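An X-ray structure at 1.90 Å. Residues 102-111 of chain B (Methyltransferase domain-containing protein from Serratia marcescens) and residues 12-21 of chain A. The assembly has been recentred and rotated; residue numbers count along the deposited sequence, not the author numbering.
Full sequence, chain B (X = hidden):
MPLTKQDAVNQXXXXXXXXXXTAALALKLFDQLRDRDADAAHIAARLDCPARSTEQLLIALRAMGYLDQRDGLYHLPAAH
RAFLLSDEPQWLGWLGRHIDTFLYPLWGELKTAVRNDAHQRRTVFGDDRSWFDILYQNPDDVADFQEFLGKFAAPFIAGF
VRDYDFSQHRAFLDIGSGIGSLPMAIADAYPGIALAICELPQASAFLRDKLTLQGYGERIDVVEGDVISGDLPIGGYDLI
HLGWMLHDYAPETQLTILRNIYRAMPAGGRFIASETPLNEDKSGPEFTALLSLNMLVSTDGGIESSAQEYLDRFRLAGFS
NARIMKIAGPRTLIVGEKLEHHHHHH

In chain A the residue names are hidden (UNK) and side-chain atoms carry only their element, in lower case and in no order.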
# COMPACT_ATOMS: atom_id res chain seq x y z
N PHE B 102 -10.88 5.62 8.48
CA PHE B 102 -10.00 6.42 9.34
C PHE B 102 -8.55 6.41 8.88
O PHE B 102 -8.04 7.45 8.44
CB PHE B 102 -10.14 5.93 10.79
CG PHE B 102 -9.62 6.89 11.83
CD1 PHE B 102 -10.23 8.13 12.00
CD2 PHE B 102 -8.56 6.55 12.64
CE1 PHE B 102 -9.76 9.02 12.97
CE2 PHE B 102 -8.08 7.44 13.61
CZ PHE B 102 -8.68 8.67 13.77
N LEU B 103 -7.88 5.25 8.91
CA LEU B 103 -6.42 5.23 8.78
C LEU B 103 -5.97 5.55 7.36
O LEU B 103 -5.06 6.37 7.15
CB LEU B 103 -5.87 3.86 9.21
CG LEU B 103 -6.15 3.50 10.68
CD1 LEU B 103 -5.34 2.30 11.12
CD2 LEU B 103 -5.88 4.68 11.58
N TYR B 104 -6.58 4.89 6.36
CA TYR B 104 -6.14 5.12 4.98
C TYR B 104 -6.27 6.58 4.59
O TYR B 104 -5.30 7.13 4.03
CB TYR B 104 -6.92 4.20 4.04
CG TYR B 104 -6.43 4.19 2.62
CD1 TYR B 104 -6.85 5.14 1.71
CD2 TYR B 104 -5.58 3.18 2.18
CE1 TYR B 104 -6.43 5.12 0.40
CE2 TYR B 104 -5.17 3.12 0.87
CZ TYR B 104 -5.58 4.10 -0.01
OH TYR B 104 -5.13 4.05 -1.32
N PRO B 105 -7.39 7.28 4.84
CA PRO B 105 -7.39 8.72 4.55
C PRO B 105 -6.37 9.48 5.39
O PRO B 105 -5.69 10.37 4.87
CB PRO B 105 -8.83 9.15 4.87
CG PRO B 105 -9.62 7.90 4.90
CD PRO B 105 -8.70 6.82 5.33
N LEU B 106 -6.25 9.15 6.67
CA LEU B 106 -5.28 9.86 7.50
C LEU B 106 -3.86 9.71 6.96
O LEU B 106 -3.11 10.69 6.89
CB LEU B 106 -5.38 9.36 8.93
CG LEU B 106 -6.52 10.05 9.67
CD1 LEU B 106 -6.62 9.57 11.12
CD2 LEU B 106 -6.32 11.57 9.61
N TRP B 107 -3.48 8.50 6.56
CA TRP B 107 -2.13 8.33 6.04
C TRP B 107 -1.93 8.96 4.67
O TRP B 107 -0.78 9.13 4.26
CB TRP B 107 -1.79 6.86 5.97
CG TRP B 107 -1.31 6.33 7.27
CD1 TRP B 107 -2.05 6.12 8.40
CD2 TRP B 107 0.02 5.90 7.57
NE1 TRP B 107 -1.25 5.59 9.39
CE2 TRP B 107 0.02 5.44 8.91
CE3 TRP B 107 1.21 5.86 6.84
CZ2 TRP B 107 1.18 4.94 9.52
CZ3 TRP B 107 2.36 5.36 7.46
CH2 TRP B 107 2.33 4.91 8.77
N GLY B 108 -3.02 9.32 3.97
CA GLY B 108 -2.84 9.94 2.68
C GLY B 108 -2.14 11.27 2.75
O GLY B 108 -1.58 11.72 1.75
N GLU B 109 -2.17 11.92 3.92
CA GLU B 109 -1.49 13.20 4.14
C GLU B 109 -0.34 13.06 5.12
O GLU B 109 -0.08 13.96 5.93
CB GLU B 109 -2.48 14.26 4.64
CG GLU B 109 -3.73 14.41 3.77
CD GLU B 109 -3.41 14.65 2.30
OE1 GLU B 109 -2.52 15.48 2.00
OE2 GLU B 109 -4.05 14.00 1.45
N LEU B 110 0.37 11.93 5.07
CA LEU B 110 1.48 11.70 6.00
C LEU B 110 2.53 12.80 5.87
O LEU B 110 3.03 13.31 6.88
CB LEU B 110 2.11 10.32 5.74
CG LEU B 110 3.40 10.01 6.53
CD1 LEU B 110 3.13 10.02 8.05
CD2 LEU B 110 4.08 8.68 6.12
N LYS B 111 2.89 13.16 4.64
CA LYS B 111 3.94 14.15 4.42
C LYS B 111 3.61 15.48 5.08
O LYS B 111 4.48 16.13 5.65
CB LYS B 111 4.16 14.35 2.92
CG LYS B 111 5.07 15.54 2.60
CD LYS B 111 5.09 15.85 1.11
CE LYS B 111 4.90 17.35 0.83
NZ LYS B 111 3.46 17.75 0.80
N UNK A 12 -3.23 -5.75 4.86
CA UNK A 12 -4.18 -4.65 5.00
C UNK A 12 -3.52 -3.38 5.53
O UNK A 12 -4.00 -2.28 5.25
s UNK A 12 -7.28 -6.96 6.58
c UNK A 12 -8.25 -5.58 7.17
c UNK A 12 -5.35 -5.06 5.91
c UNK A 12 -6.27 -6.12 5.32
N UNK A 13 -2.41 -3.51 6.27
CA UNK A 13 -1.67 -2.36 6.80
C UNK A 13 -0.51 -1.94 5.91
O UNK A 13 0.23 -1.02 6.27
c UNK A 13 -2.75 -1.22 10.70
c UNK A 13 -2.12 -3.30 9.12
c UNK A 13 -1.11 -2.67 8.19
s UNK A 13 -3.48 -2.18 9.38
N UNK A 14 -0.34 -2.59 4.76
CA UNK A 14 0.78 -2.30 3.88
C UNK A 14 0.75 -0.92 3.26
O UNK A 14 1.78 -0.50 2.68
N UNK A 15 -0.38 -0.20 3.34
CA UNK A 15 -0.36 1.21 2.97
C UNK A 15 0.54 2.03 3.90
O UNK A 15 1.03 3.09 3.48
c UNK A 15 -2.55 3.03 4.98
c UNK A 15 -3.14 0.73 4.76
c UNK A 15 -1.80 1.80 2.91
c UNK A 15 -2.51 1.85 4.25
c UNK A 15 -3.19 3.08 6.23
c UNK A 15 -3.77 0.77 6.00
c UNK A 15 -3.79 1.93 6.73
N UNK A 16 0.83 1.53 5.11
CA UNK A 16 1.83 2.17 5.98
C UNK A 16 3.18 2.30 5.28
O UNK A 16 3.75 3.39 5.19
c UNK A 16 0.14 1.06 10.52
c UNK A 16 0.96 1.51 8.29
c UNK A 16 1.13 0.94 9.55
c UNK A 16 2.04 1.37 7.27
c UNK A 16 -0.21 2.19 8.01
c UNK A 16 -1.04 1.75 10.22
c UNK A 16 -1.21 2.30 8.96
N UNK A 17 3.75 1.17 4.84
CA UNK A 17 5.06 1.20 4.22
C UNK A 17 5.02 2.03 2.95
O UNK A 17 5.98 2.74 2.64
c UNK A 17 5.96 -1.03 5.16
c UNK A 17 4.79 -1.86 5.73
c UNK A 17 5.55 -0.21 3.92
o UNK A 17 3.63 -1.43 5.73
n UNK A 17 5.11 -3.06 6.22
N UNK A 18 3.91 1.94 2.20
CA UNK A 18 3.82 2.67 0.94
C UNK A 18 3.96 4.17 1.17
O UNK A 18 4.77 4.84 0.51
c UNK A 18 2.49 2.36 0.24
N UNK A 19 3.19 4.72 2.11
CA UNK A 19 3.19 6.16 2.35
C UNK A 19 4.43 6.62 3.11
O UNK A 19 4.84 7.77 2.95
c UNK A 19 1.93 6.58 3.11
c UNK A 19 0.71 6.81 2.21
n UNK A 19 -0.28 9.82 0.06
c UNK A 19 0.91 8.06 1.36
c UNK A 19 -0.34 8.42 0.60
N UNK A 20 5.05 5.75 3.93
CA UNK A 20 6.36 6.13 4.47
C UNK A 20 7.36 6.37 3.35
O UNK A 20 8.10 7.36 3.36
c UNK A 20 6.89 5.06 5.44
N UNK A 21 7.36 5.51 2.33
CA UNK A 21 8.27 5.69 1.21
C UNK A 21 7.91 6.92 0.37
O UNK A 21 8.79 7.74 0.06
c UNK A 21 10.63 3.51 0.86
c UNK A 21 9.11 3.24 0.89
c UNK A 21 8.81 1.97 0.08
c UNK A 21 8.29 4.43 0.35

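Position 12 of chain A carries two carbons, a sulfur and a terminal carbon in an unbranched chain. It touches nothing on this stretch of chain B. A thioether of this kind is methionine, Met12(A).

Position 13 has the same make-up: two carbons, a sulfur, one carbon. Its terminal carbon lies 4.4 Å from CD1 of Leu103(B). It is Met13(A), and that terminal atom is CE.

Position 14 has no side-chain atoms and makes no contact. It is Gly14(A).

Position 15 has one carbon followed by a ring of six carbons, with no hydroxyl oxygen. The ring has Tyr104(B) over one face and Leu103(B) and Trp107(B) at its edge. This is Phe15(A), chi1 in the p well. Its CZ is 3.8 Å from CB of Leu103(B), and its CE2 is 3.9 Å from CG of Trp107(B). Its edge points to the face of the indole, with planes at 85°. Against the ring of Tyr104(B) it lies obliquely, at 50°.

Position 16 again has one carbon and a six-carbon ring. The ring lies almost parallel to the six-membered ring of Trp107(B), at 11°, with centroids 4.1 Å apart. It is Phe16(A), and the pair is an offset stack. CE1 of Phe16(A) is 3.3 Å from NE1 of Trp107(B). CA of Phe16(A) also sits over the indole face, a CH-pi contact.

Position 17 has three carbons, the third bearing one oxygen and one nitrogen. It touches nothing on this stretch of chain B, and its CA-to-CB bond points away from it. The group is an amide, Gln17(A).

Position 18 has a single carbon and no contact. It is Ala18(A).

Position 19 has four carbons in a row ending in nitrogen. The nitrogen is 2.9 Å from O of Gly108(B). It is Lys19(A), and its NZ donates a hydrogen bond to that carbonyl. CG of Lys19(A) packs 3.4 Å from O of Trp107(B).

Position 20 has one carbon. Its backbone N is 3.8 Å from CD2 of Leu110(B). It is Ala20(A).

Position 21 has four carbons, forked at the second. It touches nothing on this stretch of chain B, and its CA-to-CB bond points away from it. It is Leu21(A).

The two helices run nearly parallel, at 8°, with axes 10.5 Å apart at closest approach. Aromatic side chains fill much of the space between them. Trp107(B) is central: Phe15(A) and Phe16(A) both meet its ring face, while Lys19(A) and Ala20(A) lie at its edge. Leu103(B) adds apolar packing against Met13(A), Phe15(A) and Phe16(A). CD2 of Leu110(B) rests on the backbone of chain A, 3.4 Å from O of Lys19(A). The lysine-to-carbonyl hydrogen bond gives this largely apolar contact a polar link.

Chain A, residues 12-21: MMGFFQAKAL
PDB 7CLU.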